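Receptor-like protein kinase ANXUR1 (Arabidopsis thaliana, PDB 6FIG) is a receptor-like kinase of plant reproduction whose tandem malectin-like ectodomain faces outward and which probably phosphorylates serine or threonine residues of its targets. Local coordinates at residues 254-259 against 264-269; 284-289 against 297-302; 268-273 against 362-367. All coordinates share one frame; numbering follows the deposited sequence. Where two conformers were deposited one is given.

Interaction 1: 254-259 against 264-269; sequences RSQGPN and LKSNLT. With NAG (2-acetamido-2-deoxy-beta-D-glucopyranose), chain D.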
loop_
_atom_site.group_PDB
_atom_site.type_symbol
_atom_site.label_atom_id
_atom_site.label_comp_id
_atom_site.label_asym_id
_atom_site.label_seq_id
_atom_site.Cartn_x
_atom_site.Cartn_y
_atom_site.Cartn_z
ATOM N N ARG A 254 -27.198 -8.576 4.635
ATOM C CA ARG A 254 -28.233 -9.596 4.517
ATOM C C ARG A 254 -29.243 -9.280 5.598
ATOM O O ARG A 254 -28.878 -8.980 6.735
ATOM C CB ARG A 254 -27.680 -11.008 4.681
ATOM C CG ARG A 254 -28.671 -12.113 4.348
ATOM C CD ARG A 254 -28.042 -13.488 4.417
ATOM N NE ARG A 254 -26.939 -13.613 3.455
ATOM C CZ ARG A 254 -27.087 -13.814 2.142
ATOM N NH1 ARG A 254 -28.291 -13.968 1.591
ATOM N NH2 ARG A 254 -26.015 -13.901 1.362
ATOM N N SER A 255 -30.511 -9.342 5.226
ATOM C CA SER A 255 -31.608 -9.132 6.169
ATOM C C SER A 255 -32.594 -10.266 6.025
ATOM O O SER A 255 -32.470 -11.101 5.131
ATOM C CB SER A 255 -32.273 -7.787 5.904
ATOM O OG SER A 255 -32.966 -7.797 4.671
ATOM N N GLN A 256 -33.596 -10.306 6.899
ATOM C CA GLN A 256 -34.627 -11.332 6.771
ATOM C C GLN A 256 -35.609 -10.989 5.690
ATOM O O GLN A 256 -36.021 -11.865 4.953
ATOM C CB GLN A 256 -35.315 -11.600 8.092
ATOM C CG GLN A 256 -34.448 -12.442 8.999
ATOM C CD GLN A 256 -35.150 -12.767 10.287
ATOM O OE1 GLN A 256 -35.116 -11.963 11.218
ATOM N NE2 GLN A 256 -35.803 -13.927 10.346
ATOM N N GLY A 257 -35.968 -9.713 5.583
ATOM C CA GLY A 257 -36.748 -9.213 4.442
ATOM C C GLY A 257 -37.985 -8.424 4.848
ATOM O O GLY A 257 -38.152 -8.097 6.026
ATOM N N PRO A 258 -38.854 -8.103 3.874
ATOM C CA PRO A 258 -40.005 -7.216 4.108
ATOM C C PRO A 258 -41.237 -7.834 4.783
ATOM O O PRO A 258 -42.118 -7.072 5.173
ATOM C CB PRO A 258 -40.380 -6.770 2.685
ATOM C CG PRO A 258 -40.030 -7.953 1.848
ATOM C CD PRO A 258 -38.773 -8.517 2.459
ATOM N N ASN A 259 -41.336 -9.165 4.867
ATOM C CA ASN A 259 -42.495 -9.833 5.498
ATOM C C ASN A 259 -42.225 -10.127 6.969
ATOM O O ASN A 259 -41.651 -11.154 7.308
ATOM C CB ASN A 259 -42.862 -11.137 4.767
ATOM C CG ASN A 259 -44.209 -11.704 5.220
ATOM O OD1 ASN A 259 -44.649 -11.490 6.364
ATOM N ND2 ASN A 259 -44.900 -12.394 4.307
ATOM N N LEU A 264 -40.700 -13.213 11.944
ATOM C CA LEU A 264 -40.983 -13.632 13.315
ATOM C C LEU A 264 -41.037 -15.146 13.537
ATOM O O LEU A 264 -40.962 -15.603 14.684
ATOM C CB LEU A 264 -42.303 -13.012 13.786
ATOM C CG LEU A 264 -42.204 -11.510 14.045
ATOM C CD1 LEU A 264 -43.580 -10.897 14.076
ATOM C CD2 LEU A 264 -41.479 -11.248 15.355
ATOM N N LYS A 265 -41.194 -15.917 12.459
ATOM C CA LYS A 265 -41.251 -17.369 12.541
ATOM C C LYS A 265 -39.957 -18.066 12.172
ATOM O O LYS A 265 -39.940 -19.280 12.072
ATOM C CB LYS A 265 -42.399 -17.882 11.658
ATOM C CG LYS A 265 -43.755 -17.397 12.141
ATOM C CD LYS A 265 -44.851 -17.697 11.139
ATOM C CE LYS A 265 -46.202 -17.229 11.645
ATOM N NZ LYS A 265 -47.223 -17.386 10.586
ATOM N N SER A 266 -38.866 -17.318 12.014
ATOM C CA SER A 266 -37.606 -17.923 11.580
ATOM C C SER A 266 -36.377 -17.174 12.062
ATOM O O SER A 266 -36.437 -15.998 12.430
ATOM C CB SER A 266 -37.587 -18.025 10.053
ATOM O OG SER A 266 -37.788 -16.754 9.461
ATOM N N ASN A 267 -35.249 -17.887 12.049
ATOM C CA ASN A 267 -33.943 -17.306 12.284
ATOM C C ASN A 267 -33.203 -17.278 10.954
ATOM O O ASN A 267 -33.311 -18.213 10.141
ATOM C CB ASN A 267 -33.128 -18.182 13.234
ATOM C CG ASN A 267 -33.366 -17.892 14.706
ATOM O OD1 ASN A 267 -33.125 -16.772 15.201
ATOM N ND2 ASN A 267 -33.793 -18.923 15.427
ATOM N N LEU A 268 -32.447 -16.219 10.740
ATOM C CA LEU A 268 -31.378 -16.226 9.749
ATOM C C LEU A 268 -30.205 -16.906 10.457
ATOM O O LEU A 268 -29.831 -16.502 11.553
ATOM C CB LEU A 268 -31.075 -14.806 9.349
ATOM C CG LEU A 268 -30.285 -14.435 8.114
ATOM C CD1 LEU A 268 -30.840 -15.107 6.874
ATOM C CD2 LEU A 268 -30.346 -12.913 7.981
ATOM N N THR A 269 -29.670 -17.970 9.856
ATOM C CA THR A 269 -28.714 -18.839 10.536
ATOM C C THR A 269 -27.475 -19.086 9.676
ATOM O O THR A 269 -27.599 -19.531 8.536
ATOM C CB THR A 269 -29.365 -20.191 10.861
ATOM O OG1 THR A 269 -30.518 -19.987 11.697
ATOM C CG2 THR A 269 -28.389 -21.153 11.579
HETATM C C1 NAG D . -33.995 -18.871 16.848
HETATM C C2 NAG D . -35.306 -19.480 17.302
HETATM C C3 NAG D . -35.327 -19.679 18.814
HETATM C C4 NAG D . -34.052 -20.330 19.324
HETATM C C5 NAG D . -32.851 -19.535 18.832
HETATM C C6 NAG D . -31.492 -20.018 19.329
HETATM C C7 NAG D . -37.233 -18.815 15.920
HETATM C C8 NAG D . -38.213 -17.702 15.647
HETATM N N2 NAG D . -36.347 -18.548 16.883
HETATM O O3 NAG D . -36.445 -20.498 19.155
HETATM O O4 NAG D . -34.048 -20.310 20.754
HETATM O O5 NAG D . -32.898 -19.592 17.412
HETATM O O6 NAG D . -31.147 -21.275 18.740
HETATM O O7 NAG D . -37.264 -19.876 15.302
HETATM O O HOH W 1 -35.747 -15.360 7.886
#
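Gln-256 reaches across from the end of strand 252-255 to the chain just before strand 268-273, alongside Leu-268 and on to Ser-266. Its CB halts 5.1 Å from Leu-268 CD2. With chi1 at -77°, CG stands beside the backbone N and passes Leu-268 CB at 4.1 Å, the two side chains running past each other in opposite directions. The chain then stays extended, and CD comes near Ser-266 O. At the tip, NE2 donates to that oxygen over 3.0 Å, but the bond is bent: the angle at the hydrogen is 135° and the donor sits 64° out of the carbonyl plane. NE2 also gives to Asn-263 O and, at 2.8 Å, to a water shared with Ser-266 OG, whose main partner is Ile-262 O. With three acceptors around two hydrogens, some sharing is likely, consistent with the bend. OE1 pairs with Ser-362 OG, less certainly, since Ser-362 was modelled in two conformers.

This is the link by which the chain of a malectin-like beta-sandwich crosses between sheets: strand 252-255 lies next to 363-372, the short helix 260-264 makes the turn, and strand 268-273 runs beside 344-351.

Leu-268 itself divides its branches. CD1 meets Arg-254 CD at 4.1 Å, the two side chains crossing at about a right angle, while CD2 lies 4.0 Å from Ser-255 C. Beyond this apolar stem the guanidinium of Arg-254 forms a salt bridge with Asp-214. Asn-267 points away from the contact and carries the glycan, its ND2 bonded covalently to C1 of the NAG.

Interaction 2: 284-289 against 297-302; sequences LHFCEF and KVFNIY. With NAG (2-acetamido-2-deoxy-beta-D-glucopyranose), chain D.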
loop_
_atom_site.group_PDB
_atom_site.type_symbol
_atom_site.label_atom_id
_atom_site.label_comp_id
_atom_site.label_asym_id
_atom_site.label_seq_id
_atom_site.Cartn_x
_atom_site.Cartn_y
_atom_site.Cartn_z
ATOM N N LEU A 284 -19.213 -8.895 14.665
ATOM C CA LEU A 284 -20.347 -8.616 13.804
ATOM C C LEU A 284 -20.274 -7.172 13.390
ATOM O O LEU A 284 -20.173 -6.298 14.237
ATOM C CB LEU A 284 -21.666 -8.891 14.545
ATOM C CG LEU A 284 -22.098 -10.362 14.591
ATOM C CD1 LEU A 284 -21.135 -11.269 15.314
ATOM C CD2 LEU A 284 -23.457 -10.445 15.263
ATOM N N HIS A 285 -20.293 -6.944 12.086
ATOM C CA HIS A 285 -20.203 -5.615 11.511
ATOM C C HIS A 285 -21.601 -5.146 11.095
ATOM O O HIS A 285 -22.319 -5.881 10.403
ATOM C CB HIS A 285 -19.306 -5.636 10.271
ATOM C CG HIS A 285 -17.869 -5.915 10.563
ATOM N ND1 HIS A 285 -16.954 -4.914 10.804
ATOM C CD2 HIS A 285 -17.198 -7.079 10.656
ATOM C CE1 HIS A 285 -15.771 -5.461 11.021
ATOM N NE2 HIS A 285 -15.887 -6.769 10.927
ATOM N N PHE A 286 -21.934 -3.919 11.483
ATOM C CA PHE A 286 -23.261 -3.353 11.189
ATOM C C PHE A 286 -23.164 -1.961 10.615
ATOM O O PHE A 286 -22.299 -1.191 11.000
ATOM C CB PHE A 286 -24.113 -3.258 12.447
ATOM C CG PHE A 286 -24.366 -4.556 13.135
ATOM C CD1 PHE A 286 -25.375 -5.420 12.701
ATOM C CD2 PHE A 286 -23.668 -4.884 14.307
ATOM C CE1 PHE A 286 -25.645 -6.591 13.389
ATOM C CE2 PHE A 286 -23.938 -6.054 14.982
ATOM C CZ PHE A 286 -24.934 -6.906 14.540
ATOM N N CYS A 287 -24.107 -1.604 9.744
ATOM C CA CYS A 287 -24.262 -0.234 9.303
ATOM C C CYS A 287 -25.667 -0.156 8.726
ATOM O O CYS A 287 -26.009 -0.916 7.814
ATOM C CB CYS A 287 -23.227 0.163 8.250
ATOM S SG CYS A 287 -23.369 1.879 7.676
ATOM N N GLU A 288 -26.464 0.738 9.277
ATOM C CA GLU A 288 -27.831 0.913 8.814
ATOM C C GLU A 288 -27.819 1.894 7.662
ATOM O O GLU A 288 -27.483 3.055 7.853
ATOM C CB GLU A 288 -28.736 1.443 9.931
ATOM C CG GLU A 288 -30.204 1.670 9.517
ATOM C CD GLU A 288 -30.823 0.410 8.995
ATOM O OE1 GLU A 288 -30.970 -0.532 9.797
ATOM O OE2 GLU A 288 -31.138 0.341 7.784
ATOM N N PHE A 289 -28.171 1.436 6.468
ATOM C CA PHE A 289 -28.201 2.319 5.297
ATOM C C PHE A 289 -29.584 2.502 4.664
ATOM O O PHE A 289 -29.712 3.191 3.651
ATOM C CB PHE A 289 -27.146 1.907 4.255
ATOM C CG PHE A 289 -27.250 0.485 3.788
ATOM C CD1 PHE A 289 -26.290 -0.455 4.164
ATOM C CD2 PHE A 289 -28.284 0.079 2.940
ATOM C CE1 PHE A 289 -26.370 -1.766 3.735
ATOM C CE2 PHE A 289 -28.372 -1.235 2.516
ATOM C CZ PHE A 289 -27.406 -2.158 2.902
ATOM N N LYS A 297 -35.793 -1.185 13.547
ATOM C CA LYS A 297 -35.399 -2.586 13.380
ATOM C C LYS A 297 -34.634 -3.008 14.623
ATOM O O LYS A 297 -33.629 -2.388 14.975
ATOM C CB LYS A 297 -34.554 -2.770 12.139
ATOM C CG LYS A 297 -33.992 -4.176 11.950
ATOM C CD LYS A 297 -33.284 -4.319 10.607
ATOM C CE LYS A 297 -32.028 -3.464 10.520
ATOM N NZ LYS A 297 -31.627 -3.259 9.114
ATOM N N VAL A 298 -35.146 -4.039 15.275
ATOM C CA VAL A 298 -34.672 -4.467 16.582
ATOM C C VAL A 298 -34.704 -5.982 16.576
ATOM O O VAL A 298 -35.723 -6.583 16.237
ATOM C CB VAL A 298 -35.572 -3.882 17.686
ATOM C CG1 VAL A 298 -35.104 -4.280 19.053
ATOM C CG2 VAL A 298 -35.637 -2.363 17.578
ATOM N N PHE A 299 -33.583 -6.609 16.930
ATOM C CA PHE A 299 -33.446 -8.044 16.708
ATOM C C PHE A 299 -32.608 -8.752 17.739
ATOM O O PHE A 299 -31.693 -8.156 18.340
ATOM C CB PHE A 299 -32.941 -8.347 15.288
ATOM C CG PHE A 299 -31.678 -7.641 14.893
ATOM C CD1 PHE A 299 -31.695 -6.343 14.437
ATOM C CD2 PHE A 299 -30.462 -8.341 14.878
ATOM C CE1 PHE A 299 -30.532 -5.713 14.036
ATOM C CE2 PHE A 299 -29.306 -7.710 14.472
ATOM C CZ PHE A 299 -29.348 -6.391 14.048
ATOM N N ASN A 300 -32.912 -10.033 17.915
ATOM C CA ASN A 300 -32.202 -10.901 18.833
ATOM C C ASN A 300 -31.075 -11.582 18.092
ATOM O O ASN A 300 -31.203 -11.885 16.909
ATOM C CB ASN A 300 -33.138 -11.942 19.426
ATOM C CG ASN A 300 -34.243 -11.332 20.267
ATOM O OD1 ASN A 300 -34.028 -10.361 20.998
ATOM N ND2 ASN A 300 -35.440 -11.878 20.140
ATOM N N ILE A 301 -29.970 -11.810 18.797
ATOM C CA ILE A 301 -28.787 -12.463 18.221
ATOM C C ILE A 301 -28.391 -13.583 19.157
ATOM O O ILE A 301 -28.237 -13.352 20.368
ATOM C CB ILE A 301 -27.605 -11.499 18.078
ATOM C CG1 ILE A 301 -27.975 -10.266 17.236
ATOM C CG2 ILE A 301 -26.396 -12.212 17.467
ATOM C CD1 ILE A 301 -26.845 -9.265 17.088
ATOM N N TYR A 302 -28.231 -14.786 18.600
ATOM C CA TYR A 302 -27.845 -15.971 19.365
ATOM C C TYR A 302 -26.582 -16.573 18.769
ATOM O O TYR A 302 -26.386 -16.553 17.554
ATOM C CB TYR A 302 -28.966 -17.003 19.352
ATOM C CG TYR A 302 -30.310 -16.435 19.716
ATOM C CD1 TYR A 302 -30.642 -16.183 21.038
ATOM C CD2 TYR A 302 -31.264 -16.175 18.731
ATOM C CE1 TYR A 302 -31.893 -15.681 21.374
ATOM C CE2 TYR A 302 -32.512 -15.673 19.054
ATOM C CZ TYR A 302 -32.822 -15.426 20.368
ATOM O OH TYR A 302 -34.095 -14.925 20.649
HETATM C C1 NAG D . -33.995 -18.871 16.848
HETATM C C2 NAG D . -35.306 -19.480 17.302
HETATM C C3 NAG D . -35.327 -19.679 18.814
HETATM C C4 NAG D . -34.052 -20.330 19.324
HETATM C C5 NAG D . -32.851 -19.535 18.832
HETATM C C6 NAG D . -31.492 -20.018 19.329
HETATM C C7 NAG D . -37.233 -18.815 15.920
HETATM C C8 NAG D . -38.213 -17.702 15.647
HETATM N N2 NAG D . -36.347 -18.548 16.883
HETATM O O3 NAG D . -36.445 -20.498 19.155
HETATM O O4 NAG D . -34.048 -20.310 20.754
HETATM O O5 NAG D . -32.898 -19.592 17.412
HETATM O O6 NAG D . -31.147 -21.275 18.740
HETATM O O7 NAG D . -37.264 -19.876 15.302
#
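Phe-286 and Phe-299 approach from opposite directions, and CE1 of Phe-286 arrives at the edge of the Phe-299 ring, in its plane, 3.8 Å from CZ. Beside this pair, Phe-286 CZ touches Ile-301 CD1 at 4.0 Å. A third ring, Tyr-302, belongs to the other side of its strand: one of its faces packs against the NAG attached to Asn-267, the sugar's C5 lying 3.7 Å above the ring plane toward the rim.

Ile-301 CD1 also meets Leu-284 CD2 tip to tip at 4.0 Å, so a single methyl serves two residues of the facing strand. At the far end the apolar row gives way to a salt bridge, Lys-297 NZ to Glu-288 OE1 at 2.9 Å, made on the syn lone pair of the carboxylate oxygen. The lysine gets there by a bend at chi3 (66°) after a straight start. Both ends are buried, yet each has further partners: NZ bonds to Ser-363 OG, and the backbone N-H groups of Gln-290 and Leu-291 hold OE2. These would probably stabilise the charged pair and fix the carboxylate's rotation.

The axes of strands 284-287 and 299-302 pass 12.3 Å apart at 165°, too far for backbone bonding. That spacing, bridged by side chains alone, is the signature of two sheets facing across the core of a beta-sandwich, here that of a malectin-like domain with its glycan on the outer surface.

Interaction 3: 268-273 against 362-367; sequences LTWMFQ and SSLNGL. With CA (calcium ion), chain H.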
loop_
_atom_site.group_PDB
_atom_site.type_symbol
_atom_site.label_atom_id
_atom_site.label_comp_id
_atom_site.label_asym_id
_atom_site.label_seq_id
_atom_site.Cartn_x
_atom_site.Cartn_y
_atom_site.Cartn_z
ATOM N N LEU A 268 -32.447 -16.219 10.740
ATOM C CA LEU A 268 -31.378 -16.226 9.749
ATOM C C LEU A 268 -30.205 -16.906 10.457
ATOM O O LEU A 268 -29.831 -16.502 11.553
ATOM C CB LEU A 268 -31.075 -14.806 9.349
ATOM C CG LEU A 268 -30.285 -14.435 8.114
ATOM C CD1 LEU A 268 -30.840 -15.107 6.874
ATOM C CD2 LEU A 268 -30.346 -12.913 7.981
ATOM N N THR A 269 -29.670 -17.970 9.856
ATOM C CA THR A 269 -28.714 -18.839 10.536
ATOM C C THR A 269 -27.475 -19.086 9.676
ATOM O O THR A 269 -27.599 -19.531 8.536
ATOM C CB THR A 269 -29.365 -20.191 10.861
ATOM O OG1 THR A 269 -30.518 -19.987 11.697
ATOM C CG2 THR A 269 -28.389 -21.153 11.579
ATOM N N TRP A 270 -26.314 -18.798 10.254
ATOM C CA TRP A 270 -25.009 -19.139 9.656
ATOM C C TRP A 270 -24.366 -20.241 10.494
ATOM O O TRP A 270 -24.505 -20.253 11.718
ATOM C CB TRP A 270 -24.074 -17.938 9.634
ATOM C CG TRP A 270 -24.465 -16.761 8.794
ATOM C CD1 TRP A 270 -24.035 -16.476 7.531
ATOM C CD2 TRP A 270 -25.356 -15.690 9.163
ATOM N NE1 TRP A 270 -24.587 -15.288 7.091
ATOM C CE2 TRP A 270 -25.401 -14.787 8.071
ATOM C CE3 TRP A 270 -26.111 -15.403 10.308
ATOM C CZ2 TRP A 270 -26.155 -13.625 8.096
ATOM C CZ3 TRP A 270 -26.843 -14.241 10.334
ATOM C CH2 TRP A 270 -26.874 -13.370 9.232
ATOM N N MET A 271 -23.656 -21.159 9.845
ATOM C CA MET A 271 -22.935 -22.212 10.555
ATOM C C MET A 271 -21.508 -22.335 10.020
ATOM O O MET A 271 -21.289 -22.267 8.812
ATOM C CB MET A 271 -23.653 -23.547 10.418
ATOM C CG MET A 271 -23.168 -24.613 11.402
ATOM S SD MET A 271 -24.073 -26.178 11.311
ATOM C CE MET A 271 -25.762 -25.571 11.323
ATOM N N PHE A 272 -20.580 -22.565 10.952
ATOM C CA PHE A 272 -19.144 -22.604 10.674
ATOM C C PHE A 272 -18.501 -23.810 11.341
ATOM O O PHE A 272 -18.791 -24.094 12.509
ATOM C CB PHE A 272 -18.497 -21.345 11.218
ATOM C CG PHE A 272 -19.059 -20.109 10.624
ATOM C CD1 PHE A 272 -18.626 -19.676 9.381
ATOM C CD2 PHE A 272 -20.094 -19.427 11.269
ATOM C CE1 PHE A 272 -19.170 -18.547 8.800
ATOM C CE2 PHE A 272 -20.655 -18.301 10.690
ATOM C CZ PHE A 272 -20.191 -17.863 9.450
ATOM N N GLN A 273 -17.647 -24.508 10.583
ATOM C CA GLN A 273 -16.839 -25.589 11.109
ATOM C C GLN A 273 -15.563 -25.006 11.714
ATOM O O GLN A 273 -14.830 -24.294 11.042
ATOM C CB GLN A 273 -16.496 -26.577 9.988
ATOM C CG GLN A 273 -17.719 -27.225 9.355
ATOM C CD GLN A 273 -18.518 -28.079 10.327
ATOM O OE1 GLN A 273 -17.952 -28.762 11.189
ATOM N NE2 GLN A 273 -19.841 -28.064 10.179
ATOM N N SER A 362 -34.137 -8.233 10.818
ATOM C CA SER A 362 -32.778 -8.267 11.356
ATOM C C SER A 362 -31.820 -8.101 10.187
ATOM O O SER A 362 -32.186 -8.335 9.041
ATOM C CB SER A 362 -32.511 -9.577 12.078
ATOM O OG SER A 362 -32.625 -10.683 11.200
ATOM N N SER A 363 -30.607 -7.661 10.477
ATOM C CA SER A 363 -29.607 -7.501 9.413
ATOM C C SER A 363 -28.196 -7.588 9.961
ATOM O O SER A 363 -27.961 -7.439 11.159
ATOM C CB SER A 363 -29.800 -6.198 8.632
ATOM O OG SER A 363 -29.478 -5.062 9.423
ATOM N N LEU A 364 -27.273 -7.836 9.042
ATOM C CA LEU A 364 -25.869 -7.958 9.356
ATOM C C LEU A 364 -25.087 -7.560 8.095
ATOM O O LEU A 364 -25.492 -7.925 6.982
ATOM C CB LEU A 364 -25.548 -9.396 9.759
ATOM C CG LEU A 364 -24.077 -9.697 10.144
ATOM C CD1 LEU A 364 -23.667 -8.943 11.391
ATOM C CD2 LEU A 364 -23.915 -11.195 10.335
ATOM N N ASN A 365 -23.980 -6.832 8.271
ATOM C CA ASN A 365 -23.193 -6.343 7.110
ATOM C C ASN A 365 -21.877 -7.086 6.882
ATOM O O ASN A 365 -21.402 -7.162 5.759
ATOM C CB ASN A 365 -22.893 -4.858 7.246
ATOM C CG ASN A 365 -24.151 -3.997 7.392
ATOM O OD1 ASN A 365 -24.880 -4.143 8.386
ATOM N ND2 ASN A 365 -24.387 -3.062 6.443
ATOM N N GLY A 366 -21.302 -7.633 7.938
ATOM C CA GLY A 366 -20.024 -8.332 7.838
ATOM C C GLY A 366 -19.841 -9.235 9.029
ATOM O O GLY A 366 -20.490 -9.051 10.076
ATOM N N LEU A 367 -18.917 -10.190 8.902
ATOM C CA LEU A 367 -18.662 -11.124 9.984
ATOM C C LEU A 367 -17.246 -11.642 9.936
ATOM O O LEU A 367 -16.830 -12.148 8.911
ATOM C CB LEU A 367 -19.619 -12.314 9.908
ATOM C CG LEU A 367 -19.513 -13.395 10.986
ATOM C CD1 LEU A 367 -19.730 -12.869 12.409
ATOM C CD2 LEU A 367 -20.505 -14.494 10.670
HETATM CA CA CA H . -21.860 -6.437 3.575
#
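In the apolar core between the two sheets of a malectin-like beta-sandwich, Trp-270 and Phe-272 of one sheet meet Leu-364 and Leu-367 of the other, next to a calcium site. No hydrogen bond joins the segments, and the nearest pair of CA atoms, Trp-270 and Leu-367, is 10.2 Å apart, so side chains span the whole gap.

Leu-364 lays its CD2 methyl over one face of the indole, 3.8 Å from Trp-270 CH2. From the centroid of the six-membered ring CD2 is 4.2 Å away and 24° off the normal, a CH-pi contact shifted toward the rim. The indole is also held at its polar end, where NE1 bonds to Asp-214, which probably helps to fix its rotation. One step along, Phe-272 CZ meets Leu-367 CD2 at 3.6 Å, the two coming from opposite directions. The phenyl ring also meets that of Phe-189, with planes about 50° apart.

In a regular strand, residues three apart would face opposite ways, yet Leu-364 and Leu-367 both point into the core, each with CG opposite the backbone N (chi1 -179°). The classic beta bulge at Asn-365 and Gly-366, which both face His-285, supplies the extra residue that resets the alternation. It also places Asn-365 O 2.4 Å from the calcium ion, where Asn-192 OD1 and the carbonyl oxygens of Val-193, Ile-249 and Thr-252 also bind. The Asn-365 side chain is held separately, its ND2 on Cys-287 O. A bulged strand thus turns leucines into the core and gives a carbonyl to a calcium ion: the facing sheets of a beta-sandwich, with a classic beta bulge at the calcium site of the malectin-like domain.

Overall arrangement
The three contacts lie in one malectin-like domain, their centres 10 to 12 Å apart. Interactions 1 and 3 share Leu-268 and Thr-269, and their other strands are neighbours in a sheet: Arg-254 N lies 3.0 Å from Leu-364 O. Asp-214 ties them further, since it takes both Arg-254 and Trp-270. Interaction 2 is nested in the chain between the segments of interaction 3 and meets it at the bulge, where Asn-365 N is 2.9 Å from His-285 O. Interactions 1 and 2 come together at the glycan: Asn-267 OD1 packs 4.0 Å from Tyr-302 CD2. Calcium and sugar mark different ends of the cluster, the metal bound by Asn-365 and about 7 Å from the Arg-254 side chain.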